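Local coordinates for 6-phospho-beta-glucosidase BglT (Thermotoga maritima, PDB 1UP7), which hydrolyses cellobiose 6'-phosphate to glucose 6-phosphate and glucose, using NAD+ and a manganese ion as cofactors, at residues V317-N322 against L334-Y339; K87-D92 against E261-E266; E210-N215 against R237-P242; I31-F36 against R58-I63. All blocks are in the same frame, centred on the assembly; numbering follows the deposited sequence.

Contact 1: residues V317-N322 against L334-Y339; sequences VNTRNN and LEIPCY
V317 and T319 are bonded to I336 and L334 by four backbone hydrogen bonds, and this is the tight part of the contact. V317 N gives to I336 O and I336 N gives back to V317 O; T319 and L334 repeat the exchange, with L334 N 2.7 Å from T319 O. Between these two antiparallel hydrogen-bonded pairs sits the non-hydrogen-bonded pair N318-E335, its CA atoms only 4.2 Å apart. On the face that carries V317 and T319, the T319 methyl CG2 fits in between C338 SG at 3.7 Å and I336 CD1 at 4.0 Å. With OG1 anti to the backbone N (chi1 -168°), CG2 falls between that N and the carbonyl carbon and meets the partner strand there. The two strands come from the three-stranded antiparallel sheet of the C-terminal domain, in which 333-341 runs between 313-320 and 344-347. On the other face N318 ND2 donates to the anti lone pair of E335 OE2, 3.2 Å away, with amide and carboxylate planes 71° apart. Both groups are gripped further: N318 ND2 also donates to G162 O, while E335 bonds N193 through OE2 and Y189 through OE1. The E335 side chain comes within about 3 Å, nearest atoms, of that of C164, a manganese-binding residue. Past T319 no backbone bond joins the two segments, and the contact passes to side chains. N321 lies alongside L334, its CG 3.6 Å from L334 CD1, and its amide is tied back to I325 and P329. R320 points away, partly open to solvent, and finds N153 instead.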
# COMPACT_ATOMS: atom_id res chain seq x y z
N VAL A 317 -13.80 -5.83 18.18
CA VAL A 317 -13.13 -4.89 19.04
C VAL A 317 -12.65 -3.71 18.16
O VAL A 317 -12.54 -3.87 16.95
CB VAL A 317 -12.00 -5.71 19.73
CG1 VAL A 317 -10.56 -5.21 19.49
CG2 VAL A 317 -12.36 -6.05 21.18
N ASN A 318 -12.45 -2.53 18.74
CA ASN A 318 -11.87 -1.40 17.99
C ASN A 318 -10.37 -1.39 18.09
O ASN A 318 -9.81 -1.31 19.19
CB ASN A 318 -12.40 -0.04 18.44
CG ASN A 318 -13.85 0.14 18.14
OD1 ASN A 318 -14.24 0.79 17.17
ND2 ASN A 318 -14.67 -0.48 18.96
N THR A 319 -9.72 -1.44 16.93
CA THR A 319 -8.29 -1.61 16.85
C THR A 319 -7.83 -1.29 15.43
O THR A 319 -8.68 -1.11 14.53
CB THR A 319 -7.95 -3.06 17.25
OG1 THR A 319 -6.55 -3.18 17.44
CG2 THR A 319 -8.26 -4.04 16.12
N ARG A 320 -6.51 -1.19 15.22
CA ARG A 320 -5.97 -0.93 13.87
C ARG A 320 -6.31 -2.04 12.91
O ARG A 320 -6.17 -3.19 13.23
CB ARG A 320 -4.46 -0.77 13.89
CG ARG A 320 -3.94 0.52 14.48
CD ARG A 320 -2.42 0.64 14.32
NE ARG A 320 -1.91 1.89 14.85
CZ ARG A 320 -0.69 2.03 15.38
NH1 ARG A 320 0.13 1.00 15.44
NH2 ARG A 320 -0.27 3.20 15.83
N ASN A 321 -6.74 -1.66 11.71
CA ASN A 321 -7.10 -2.56 10.63
C ASN A 321 -6.06 -3.67 10.47
O ASN A 321 -6.40 -4.86 10.53
CB ASN A 321 -7.25 -1.72 9.36
CG ASN A 321 -7.62 -2.53 8.11
OD1 ASN A 321 -8.17 -3.65 8.18
ND2 ASN A 321 -7.35 -1.92 6.94
N ASN A 322 -4.79 -3.27 10.28
CA ASN A 322 -3.70 -4.20 9.98
C ASN A 322 -4.06 -5.34 9.02
O ASN A 322 -3.80 -6.52 9.32
CB ASN A 322 -3.14 -4.80 11.28
CG ASN A 322 -2.40 -3.78 12.16
OD1 ASN A 322 -2.18 -4.04 13.32
ND2 ASN A 322 -2.01 -2.65 11.61
N LEU A 334 -10.58 0.33 13.17
CA LEU A 334 -11.88 -0.20 12.79
C LEU A 334 -12.44 -1.04 13.93
O LEU A 334 -11.71 -1.42 14.85
CB LEU A 334 -11.74 -1.09 11.55
CG LEU A 334 -11.13 -0.42 10.31
CD1 LEU A 334 -10.91 -1.47 9.22
CD2 LEU A 334 -11.99 0.74 9.85
N GLU A 335 -13.73 -1.34 13.84
CA GLU A 335 -14.36 -2.32 14.73
C GLU A 335 -14.48 -3.63 13.92
O GLU A 335 -15.22 -3.68 12.94
CB GLU A 335 -15.71 -1.76 15.21
CG GLU A 335 -16.47 -2.64 16.20
CD GLU A 335 -17.71 -1.93 16.76
OE1 GLU A 335 -18.81 -2.04 16.16
OE2 GLU A 335 -17.56 -1.24 17.80
N ILE A 336 -13.74 -4.66 14.32
CA ILE A 336 -13.47 -5.85 13.50
C ILE A 336 -13.20 -7.06 14.42
O ILE A 336 -12.80 -6.87 15.58
CB ILE A 336 -12.23 -5.63 12.56
CG1 ILE A 336 -11.05 -5.00 13.35
CG2 ILE A 336 -12.60 -4.78 11.33
CD1 ILE A 336 -9.72 -4.80 12.52
N PRO A 337 -13.43 -8.27 13.92
CA PRO A 337 -13.17 -9.48 14.69
C PRO A 337 -11.68 -9.73 14.87
O PRO A 337 -10.93 -9.65 13.90
CB PRO A 337 -13.76 -10.59 13.80
CG PRO A 337 -14.68 -9.86 12.84
CD PRO A 337 -13.95 -8.58 12.58
N CYS A 338 -11.27 -10.02 16.10
CA CYS A 338 -9.86 -10.26 16.43
C CYS A 338 -9.68 -11.53 17.25
O CYS A 338 -10.56 -11.95 17.99
CB CYS A 338 -9.25 -9.09 17.21
SG CYS A 338 -9.35 -7.54 16.31
N TYR A 339 -8.52 -12.15 17.05
CA TYR A 339 -8.13 -13.33 17.78
C TYR A 339 -7.46 -12.81 19.05
O TYR A 339 -6.45 -12.11 19.00
CB TYR A 339 -7.17 -14.15 16.95
CG TYR A 339 -6.61 -15.38 17.63
CD1 TYR A 339 -7.39 -16.51 17.81
CD2 TYR A 339 -5.28 -15.42 18.05
CE1 TYR A 339 -6.88 -17.64 18.39
CE2 TYR A 339 -4.75 -16.56 18.62
CZ TYR A 339 -5.55 -17.67 18.80
OH TYR A 339 -5.03 -18.80 19.39

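Contact 2: residues K87-D92 against E261-E266; sequences KGREND and ELRARE. With G6P (6-O-phosphono-alpha-D-glucopyranose), chain J.
Two arginines, R89 and R263, come together on a single phosphate, with R89 NH2 just 4.2 Å from R263 NE. Like charges this close are presumably tolerated because glucose 6-phosphate puts its anionic end between them. O2P of the glucose 6-phosphate is the shared atom: R89 NH2 reaches it at 2.7 Å and R263 NE at 2.6 Å, the latter nearly straight at 171°. Each guanidinium also takes a phosphate oxygen of its own, R89 NH1 going to G6P O3P at 2.6 Å and R263 NH2 to G6P O1P at 3.1 Å. The two planes are turned 67° apart, and in each the phosphorus lies at the edge. R89 arrives as an extended chain, whereas R263 bends at chi2 (56°) and is held at its edge, in the guanidinium plane, by a salt bridge from NH1 to E266 OE2 at 2.8 Å. The pocket thus spans two parts of the enzyme: helix 85-94 belongs to the Rossmann-type NAD-binding part, and helix 263-278, with L262 at its N-cap position, to the C-terminal domain. A leucine in place of R263 would probably leave O1P and O2P short of donors and E266 without its charge mate. The helices themselves touch at A264, whose CB is 3.7 Å from R89 CD. E93 links both sides, forming a salt bridge with R89 NE and accepting from A264 N. At the more exposed margin, R265 NH1 forms a salt bridge with E90 OE2 at 2.8 Å; the carboxylate oxygen lies in the guanidinium plane but is itself approached from above the carboxylate plane.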
# COMPACT_ATOMS: atom_id res chain seq x y z
N LYS A 87 -25.35 16.34 31.46
CA LYS A 87 -25.60 17.69 30.98
C LYS A 87 -24.74 18.05 29.77
O LYS A 87 -25.19 18.79 28.92
CB LYS A 87 -25.62 18.72 32.12
CG LYS A 87 -24.32 19.12 32.69
N GLY A 88 -23.55 17.45 29.66
CA GLY A 88 -22.78 17.49 28.42
C GLY A 88 -23.51 16.81 27.28
O GLY A 88 -23.55 17.35 26.18
N ARG A 89 -24.11 15.65 27.56
CA ARG A 89 -24.88 14.88 26.58
C ARG A 89 -26.09 15.72 26.10
O ARG A 89 -26.39 15.77 24.90
CB ARG A 89 -25.30 13.56 27.23
CG ARG A 89 -25.79 12.52 26.25
CD ARG A 89 -26.47 11.38 26.92
NE ARG A 89 -27.27 10.61 26.00
CZ ARG A 89 -27.62 9.35 26.19
NH1 ARG A 89 -27.23 8.71 27.30
NH2 ARG A 89 -28.36 8.72 25.28
N GLU A 90 -26.74 16.40 27.05
CA GLU A 90 -27.91 17.24 26.76
C GLU A 90 -27.56 18.34 25.75
O GLU A 90 -28.28 18.56 24.76
CB GLU A 90 -28.46 17.86 28.05
CG GLU A 90 -29.88 18.35 27.91
CD GLU A 90 -30.40 19.09 29.13
OE1 GLU A 90 -29.90 18.83 30.26
OE2 GLU A 90 -31.35 19.93 28.97
N ASN A 91 -26.44 19.02 26.00
CA ASN A 91 -25.90 20.01 25.06
C ASN A 91 -25.55 19.37 23.72
O ASN A 91 -25.88 19.95 22.68
CB ASN A 91 -24.64 20.71 25.63
CG ASN A 91 -24.92 21.58 26.87
OD1 ASN A 91 -25.99 22.12 27.03
ND2 ASN A 91 -23.93 21.70 27.75
N ASP A 92 -24.90 18.20 23.77
CA ASP A 92 -24.56 17.45 22.57
C ASP A 92 -25.75 17.20 21.64
O ASP A 92 -25.62 17.42 20.44
CB ASP A 92 -23.90 16.11 22.95
CG ASP A 92 -22.50 16.26 23.56
OD1 ASP A 92 -21.86 17.33 23.41
OD2 ASP A 92 -21.96 15.34 24.21
N GLU A 261 -38.70 14.35 23.67
CA GLU A 261 -37.76 14.65 24.74
C GLU A 261 -36.32 14.21 24.39
O GLU A 261 -36.07 13.16 23.75
CB GLU A 261 -38.28 14.14 26.11
CG GLU A 261 -37.24 13.90 27.22
CD GLU A 261 -37.79 13.25 28.51
OE1 GLU A 261 -38.52 12.21 28.43
OE2 GLU A 261 -37.48 13.76 29.62
N LEU A 262 -35.36 15.05 24.77
CA LEU A 262 -33.96 14.69 24.56
C LEU A 262 -33.62 13.40 25.31
O LEU A 262 -33.96 13.26 26.48
CB LEU A 262 -33.01 15.81 25.03
CG LEU A 262 -32.93 17.10 24.18
CD1 LEU A 262 -32.23 18.19 24.96
CD2 LEU A 262 -32.27 16.89 22.82
N ARG A 263 -32.99 12.45 24.62
CA ARG A 263 -32.64 11.19 25.23
C ARG A 263 -31.93 11.43 26.57
O ARG A 263 -32.23 10.78 27.57
CB ARG A 263 -31.73 10.41 24.31
CG ARG A 263 -31.37 9.04 24.84
CD ARG A 263 -32.58 8.11 25.17
NE ARG A 263 -32.09 6.93 25.89
CZ ARG A 263 -32.84 6.13 26.65
NH1 ARG A 263 -34.14 6.36 26.78
NH2 ARG A 263 -32.28 5.09 27.27
N ALA A 264 -30.99 12.39 26.59
CA ALA A 264 -30.22 12.66 27.81
C ALA A 264 -31.11 13.00 28.99
O ALA A 264 -30.78 12.61 30.12
CB ALA A 264 -29.14 13.78 27.62
N ARG A 265 -32.21 13.72 28.75
CA ARG A 265 -33.14 13.99 29.83
C ARG A 265 -33.93 12.77 30.26
O ARG A 265 -34.24 12.67 31.45
CB ARG A 265 -34.08 15.19 29.57
CG ARG A 265 -33.40 16.55 29.56
CD ARG A 265 -34.26 17.64 28.99
NE ARG A 265 -35.18 18.24 29.97
CZ ARG A 265 -34.89 19.31 30.70
NH1 ARG A 265 -33.70 19.90 30.55
NH2 ARG A 265 -35.77 19.79 31.56
N GLU A 266 -34.24 11.84 29.35
CA GLU A 266 -34.94 10.66 29.84
C GLU A 266 -33.98 9.80 30.64
O GLU A 266 -34.34 9.30 31.67
CB GLU A 266 -35.81 9.92 28.81
CG GLU A 266 -35.22 9.58 27.46
CD GLU A 266 -36.31 9.02 26.51
OE1 GLU A 266 -37.50 9.42 26.66
OE2 GLU A 266 -35.99 8.18 25.62
C1 G6P J . -26.40 1.55 22.37
C2 G6P J . -24.99 1.99 21.87
C3 G6P J . -24.22 2.62 23.03
C4 G6P J . -25.00 3.85 23.48
C5 G6P J . -26.36 3.37 24.02
C6 G6P J . -27.21 4.57 24.45
O1 G6P J . -27.25 0.99 21.34
O2 G6P J . -24.22 0.92 21.34
O3 G6P J . -22.87 2.95 22.68
O4 G6P J . -24.24 4.61 24.43
O5 G6P J . -27.10 2.63 23.02
O6 G6P J . -28.06 4.23 25.53
P G6P J . -28.59 5.36 26.55
O1P G6P J . -29.29 4.61 27.66
O2P G6P J . -29.57 6.35 25.96
O3P G6P J . -27.38 6.08 27.07

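Contact 3: residues E210-N215 against R237-P242; sequences EKVFEN and RLIVNP
F213 and I239 bring the two backbones to 7.8 Å between their CA atoms, where helix 209-216 lies against the chain that leaves helix 230-236 at R237, with positive phi, and enters strand 239-240. The F213 ring is sandwiched. Over the centre of one face, R237 NH1 stands 4.3 Å above the F213 plane; the guanidinium makes a cation-pi contact, its CZ 25° off the ring normal. The opposite face takes I239 CD1, displaced toward the rim, while F213 CE1 meets I239 CG1 at 3.6 Å. The R237 chain bends at chi3 (95°), which turns NE, and the guanidinium beyond it lies over the ring. Its NH2 forms a salt bridge with E210; the modelled 2.4 Å from R237 NH2 to E210 OE2 is too short to trust in detail. Next to F213 in the helix, V212 has its CG1 3.8 Å from I239 CD1, and it also packs on F170 and I174 of helix 166-177. I239 in turn is bonded through its backbone to I198. This is a helix packed against a short strand of an antiparallel sheet in the C-terminal domain, an aromatic side chain meeting a strand residue on one face and a salt-bridged arginine on the other.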
# COMPACT_ATOMS: atom_id res chain seq x y z
N GLU A 210 -27.98 -15.70 4.04
CA GLU A 210 -29.26 -15.60 3.35
C GLU A 210 -30.42 -15.72 4.34
O GLU A 210 -31.34 -14.90 4.34
CB GLU A 210 -29.41 -16.70 2.26
CG GLU A 210 -28.89 -16.33 0.86
CD GLU A 210 -28.97 -14.83 0.55
OE1 GLU A 210 -30.09 -14.28 0.34
OE2 GLU A 210 -27.90 -14.19 0.51
N LYS A 211 -30.34 -16.76 5.18
CA LYS A 211 -31.34 -17.05 6.21
C LYS A 211 -31.53 -15.87 7.15
O LYS A 211 -32.64 -15.59 7.56
CB LYS A 211 -30.91 -18.26 7.01
CG LYS A 211 -31.35 -19.57 6.45
CD LYS A 211 -30.62 -20.73 7.14
CE LYS A 211 -30.86 -22.02 6.39
NZ LYS A 211 -29.60 -22.81 6.37
N VAL A 212 -30.43 -15.21 7.48
CA VAL A 212 -30.46 -14.03 8.34
C VAL A 212 -31.17 -12.88 7.64
O VAL A 212 -32.03 -12.24 8.25
CB VAL A 212 -29.04 -13.64 8.87
CG1 VAL A 212 -29.09 -12.36 9.64
CG2 VAL A 212 -28.44 -14.74 9.74
N PHE A 213 -30.84 -12.65 6.36
CA PHE A 213 -31.53 -11.62 5.57
C PHE A 213 -33.03 -11.92 5.47
O PHE A 213 -33.86 -11.04 5.72
CB PHE A 213 -30.88 -11.47 4.20
CG PHE A 213 -29.63 -10.63 4.21
CD1 PHE A 213 -29.69 -9.28 4.49
CD2 PHE A 213 -28.41 -11.19 3.89
CE1 PHE A 213 -28.53 -8.48 4.48
CE2 PHE A 213 -27.23 -10.41 3.88
CZ PHE A 213 -27.29 -9.06 4.17
N GLU A 214 -33.38 -13.17 5.16
CA GLU A 214 -34.78 -13.59 5.13
C GLU A 214 -35.48 -13.36 6.47
O GLU A 214 -36.65 -12.99 6.51
CB GLU A 214 -34.94 -15.05 4.70
CG GLU A 214 -34.55 -15.31 3.25
CD GLU A 214 -35.62 -14.90 2.26
OE1 GLU A 214 -35.72 -13.69 1.95
OE2 GLU A 214 -36.37 -15.79 1.77
N ASN A 215 -34.76 -13.56 7.56
CA ASN A 215 -35.32 -13.35 8.90
C ASN A 215 -35.58 -11.89 9.22
O ASN A 215 -36.62 -11.56 9.81
CB ASN A 215 -34.36 -13.93 9.95
CG ASN A 215 -35.08 -14.76 11.01
OD1 ASN A 215 -35.03 -14.45 12.21
ND2 ASN A 215 -35.75 -15.85 10.57
N ARG A 237 -27.31 -5.44 0.38
CA ARG A 237 -26.76 -6.75 0.77
C ARG A 237 -25.73 -6.69 1.91
O ARG A 237 -24.74 -7.42 1.92
CB ARG A 237 -26.23 -7.54 -0.43
CG ARG A 237 -27.30 -8.02 -1.37
CD ARG A 237 -26.87 -9.22 -2.22
NE ARG A 237 -27.27 -10.52 -1.63
CZ ARG A 237 -28.20 -10.70 -0.67
NH1 ARG A 237 -28.85 -9.68 -0.13
NH2 ARG A 237 -28.47 -11.93 -0.24
N LEU A 238 -26.00 -5.83 2.87
CA LEU A 238 -25.20 -5.72 4.09
C LEU A 238 -26.18 -5.57 5.26
O LEU A 238 -27.24 -4.89 5.15
CB LEU A 238 -24.29 -4.46 4.09
CG LEU A 238 -23.16 -4.26 3.07
CD1 LEU A 238 -22.50 -2.87 3.23
CD2 LEU A 238 -22.13 -5.37 3.23
N ILE A 239 -25.86 -6.19 6.38
CA ILE A 239 -26.62 -5.91 7.58
C ILE A 239 -25.93 -4.73 8.23
O ILE A 239 -24.74 -4.73 8.45
CB ILE A 239 -26.73 -7.11 8.56
CG1 ILE A 239 -27.51 -8.26 7.94
CG2 ILE A 239 -27.42 -6.70 9.87
CD1 ILE A 239 -26.95 -9.59 8.26
N VAL A 240 -26.70 -3.70 8.51
CA VAL A 240 -26.17 -2.40 8.84
C VAL A 240 -26.35 -2.08 10.34
O VAL A 240 -27.36 -2.39 10.94
CB VAL A 240 -26.80 -1.33 7.92
CG1 VAL A 240 -28.20 -0.83 8.41
CG2 VAL A 240 -25.87 -0.20 7.77
N ASN A 241 -25.35 -1.48 10.95
CA ASN A 241 -25.52 -0.94 12.32
C ASN A 241 -26.72 0.02 12.33
O ASN A 241 -26.87 0.83 11.45
CB ASN A 241 -24.23 -0.22 12.74
CG ASN A 241 -24.20 0.20 14.24
OD1 ASN A 241 -25.07 0.91 14.74
ND2 ASN A 241 -23.14 -0.22 14.94
N PRO A 242 -27.59 -0.10 13.33
CA PRO A 242 -28.83 0.73 13.38
C PRO A 242 -28.53 2.23 13.38
O PRO A 242 -29.36 3.02 12.94
CB PRO A 242 -29.49 0.33 14.73
CG PRO A 242 -28.82 -0.96 15.15
CD PRO A 242 -27.45 -1.00 14.49

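Contact 4: residues I31-F36 against R58-I63; sequences IDEVIF and RFKVLI
V34 and F59 meet in a CH-pi approach, V34 CG2 standing over the ring face, 3.6 Å from F59 CE1. F59 CG sits between its own backbone N and carbonyl carbon (chi1 44°), and from there the ring lies against both V34 and I31, with F59 CD2 4.0 Å from I31 CG2. An alanine in place of F59 would probably leave V34 CG2 and I31 CG2 without their aromatic partner and open a gap beside L23 of helix 15-25. Farther along the same face, V61 CG1 meets the edge of the F36 ring, 3.7 Å from CE2. On the reverse face I35 CG1 packs on L62 CB at 3.8 Å, and E33 lies alongside K60, with E33 OE1 3.3 Å from K60 CE. E33 OE1 and K60 NZ stay 4.5 Å apart, beyond a salt bridge; the charge on E33 goes instead to R4, through OE2. The strands bearing these side chains run parallel, their short axes 19° apart. They belong to a beta-alpha-beta unit of the Rossmann fold, with helix 41-55 linking strand 33-37 to the outermost strand, 60-63. Backbone bonds fix the register: K60 N to D32 O, V34 N to K60 O, L62 N to V34 O, and F36 N to L62 O at 2.8 Å. Beyond them, strand 4-8 bonds the other side of 33-37, where the backbone of I35 is hydrogen-bonded to I5 and V7. Helix 41-55 covers the F36 and V61 face through V48, and T15 and V19 of helix 15-25 also pack on F36.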
# COMPACT_ATOMS: atom_id res chain seq x y z
N ILE A 31 -9.33 -13.14 39.94
CA ILE A 31 -9.46 -11.71 40.14
C ILE A 31 -9.31 -11.44 41.64
O ILE A 31 -10.10 -11.93 42.44
CB ILE A 31 -10.84 -11.19 39.62
CG1 ILE A 31 -10.97 -11.35 38.11
CG2 ILE A 31 -11.05 -9.69 39.97
CD1 ILE A 31 -12.40 -11.13 37.61
N ASP A 32 -8.30 -10.67 42.03
CA ASP A 32 -8.09 -10.45 43.46
C ASP A 32 -8.82 -9.23 43.97
O ASP A 32 -9.37 -9.25 45.07
CB ASP A 32 -6.61 -10.38 43.81
CG ASP A 32 -5.89 -11.65 43.45
OD1 ASP A 32 -5.93 -12.60 44.27
OD2 ASP A 32 -5.29 -11.80 42.37
N GLU A 33 -8.84 -8.18 43.16
CA GLU A 33 -9.56 -6.97 43.54
C GLU A 33 -10.06 -6.15 42.35
O GLU A 33 -9.48 -6.15 41.27
CB GLU A 33 -8.75 -6.12 44.51
CG GLU A 33 -7.32 -5.85 44.07
CD GLU A 33 -6.49 -5.13 45.14
OE1 GLU A 33 -6.48 -5.61 46.29
OE2 GLU A 33 -5.86 -4.08 44.83
N VAL A 34 -11.20 -5.51 42.57
CA VAL A 34 -11.72 -4.50 41.67
C VAL A 34 -11.74 -3.17 42.42
O VAL A 34 -12.34 -3.06 43.49
CB VAL A 34 -13.09 -4.89 41.09
CG1 VAL A 34 -13.58 -3.84 40.13
CG2 VAL A 34 -12.97 -6.26 40.37
N ILE A 35 -11.02 -2.20 41.88
CA ILE A 35 -10.97 -0.88 42.51
C ILE A 35 -11.67 0.17 41.65
O ILE A 35 -11.50 0.22 40.42
CB ILE A 35 -9.52 -0.50 42.83
CG1 ILE A 35 -9.49 0.78 43.67
CG2 ILE A 35 -8.74 -0.32 41.56
CD1 ILE A 35 -8.21 0.93 44.52
N PHE A 36 -12.44 1.01 42.32
CA PHE A 36 -13.33 1.96 41.68
C PHE A 36 -12.87 3.39 41.93
O PHE A 36 -12.49 3.72 43.05
CB PHE A 36 -14.78 1.78 42.19
CG PHE A 36 -15.40 0.47 41.82
CD1 PHE A 36 -16.04 0.32 40.59
CD2 PHE A 36 -15.30 -0.62 42.67
CE1 PHE A 36 -16.62 -0.91 40.21
CE2 PHE A 36 -15.86 -1.87 42.32
CZ PHE A 36 -16.54 -2.01 41.07
N ARG A 58 -16.34 -12.47 46.99
CA ARG A 58 -15.67 -13.31 46.01
C ARG A 58 -14.35 -12.69 45.54
O ARG A 58 -13.43 -13.40 45.21
CB ARG A 58 -16.62 -13.66 44.84
CG ARG A 58 -17.62 -14.81 45.18
CD ARG A 58 -18.92 -14.88 44.33
NE ARG A 58 -18.65 -15.59 43.07
CZ ARG A 58 -19.50 -15.70 42.03
NH1 ARG A 58 -20.72 -15.15 42.06
NH2 ARG A 58 -19.11 -16.38 40.95
N PHE A 59 -14.28 -11.37 45.52
CA PHE A 59 -13.01 -10.64 45.43
C PHE A 59 -13.12 -9.36 46.24
O PHE A 59 -14.23 -8.97 46.64
CB PHE A 59 -12.62 -10.35 43.97
CG PHE A 59 -13.75 -9.85 43.09
CD1 PHE A 59 -14.29 -8.58 43.26
CD2 PHE A 59 -14.26 -10.65 42.07
CE1 PHE A 59 -15.34 -8.11 42.40
CE2 PHE A 59 -15.29 -10.18 41.20
CZ PHE A 59 -15.82 -8.91 41.38
N LYS A 60 -11.98 -8.72 46.49
CA LYS A 60 -11.94 -7.47 47.24
C LYS A 60 -12.52 -6.34 46.38
O LYS A 60 -12.22 -6.24 45.20
CB LYS A 60 -10.51 -7.18 47.68
CG LYS A 60 -10.07 -7.94 48.91
CD LYS A 60 -8.54 -7.74 49.26
CE LYS A 60 -8.03 -6.26 49.14
NZ LYS A 60 -8.13 -5.44 50.42
N VAL A 61 -13.37 -5.52 46.99
CA VAL A 61 -13.94 -4.35 46.33
C VAL A 61 -13.42 -3.08 47.01
O VAL A 61 -13.61 -2.89 48.21
CB VAL A 61 -15.47 -4.36 46.42
CG1 VAL A 61 -16.07 -3.08 45.84
CG2 VAL A 61 -16.06 -5.63 45.78
N LEU A 62 -12.76 -2.22 46.25
CA LEU A 62 -12.11 -1.04 46.81
C LEU A 62 -12.51 0.25 46.12
O LEU A 62 -12.83 0.27 44.94
CB LEU A 62 -10.58 -1.22 46.77
CG LEU A 62 -10.04 -2.52 47.39
CD1 LEU A 62 -8.59 -2.79 46.98
CD2 LEU A 62 -10.22 -2.50 48.92
N ILE A 63 -12.48 1.35 46.88
CA ILE A 63 -12.60 2.67 46.30
C ILE A 63 -11.27 3.41 46.45
O ILE A 63 -10.68 3.41 47.52
CB ILE A 63 -13.79 3.44 46.97
CG1 ILE A 63 -15.14 2.76 46.61
CG2 ILE A 63 -13.79 4.91 46.53
CD1 ILE A 63 -16.34 3.27 47.40

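How the contacts relate
From the N terminus, contact 4 comes first, closing a short loop around helix 41-55 at the outer edge of the parallel Rossmann sheet. Contact 2 opens next, with 87-92, and shuts only at 261-266, joining the NAD-binding part to the C-terminal domain across 168 residues. Contact 3 forms wholly within that span, drawing helix 209-216 to strand 239-240. Contact 1 follows after both have closed, pairing neighbouring strands of the C-terminal domain. No two of the loops cross. Contacts 1 and 3 come nearest in space, about 5 Å between nearest atoms, without touching; contacts 3 and 4 lie on opposite sides of the chain's centre, their centres 41 Å apart.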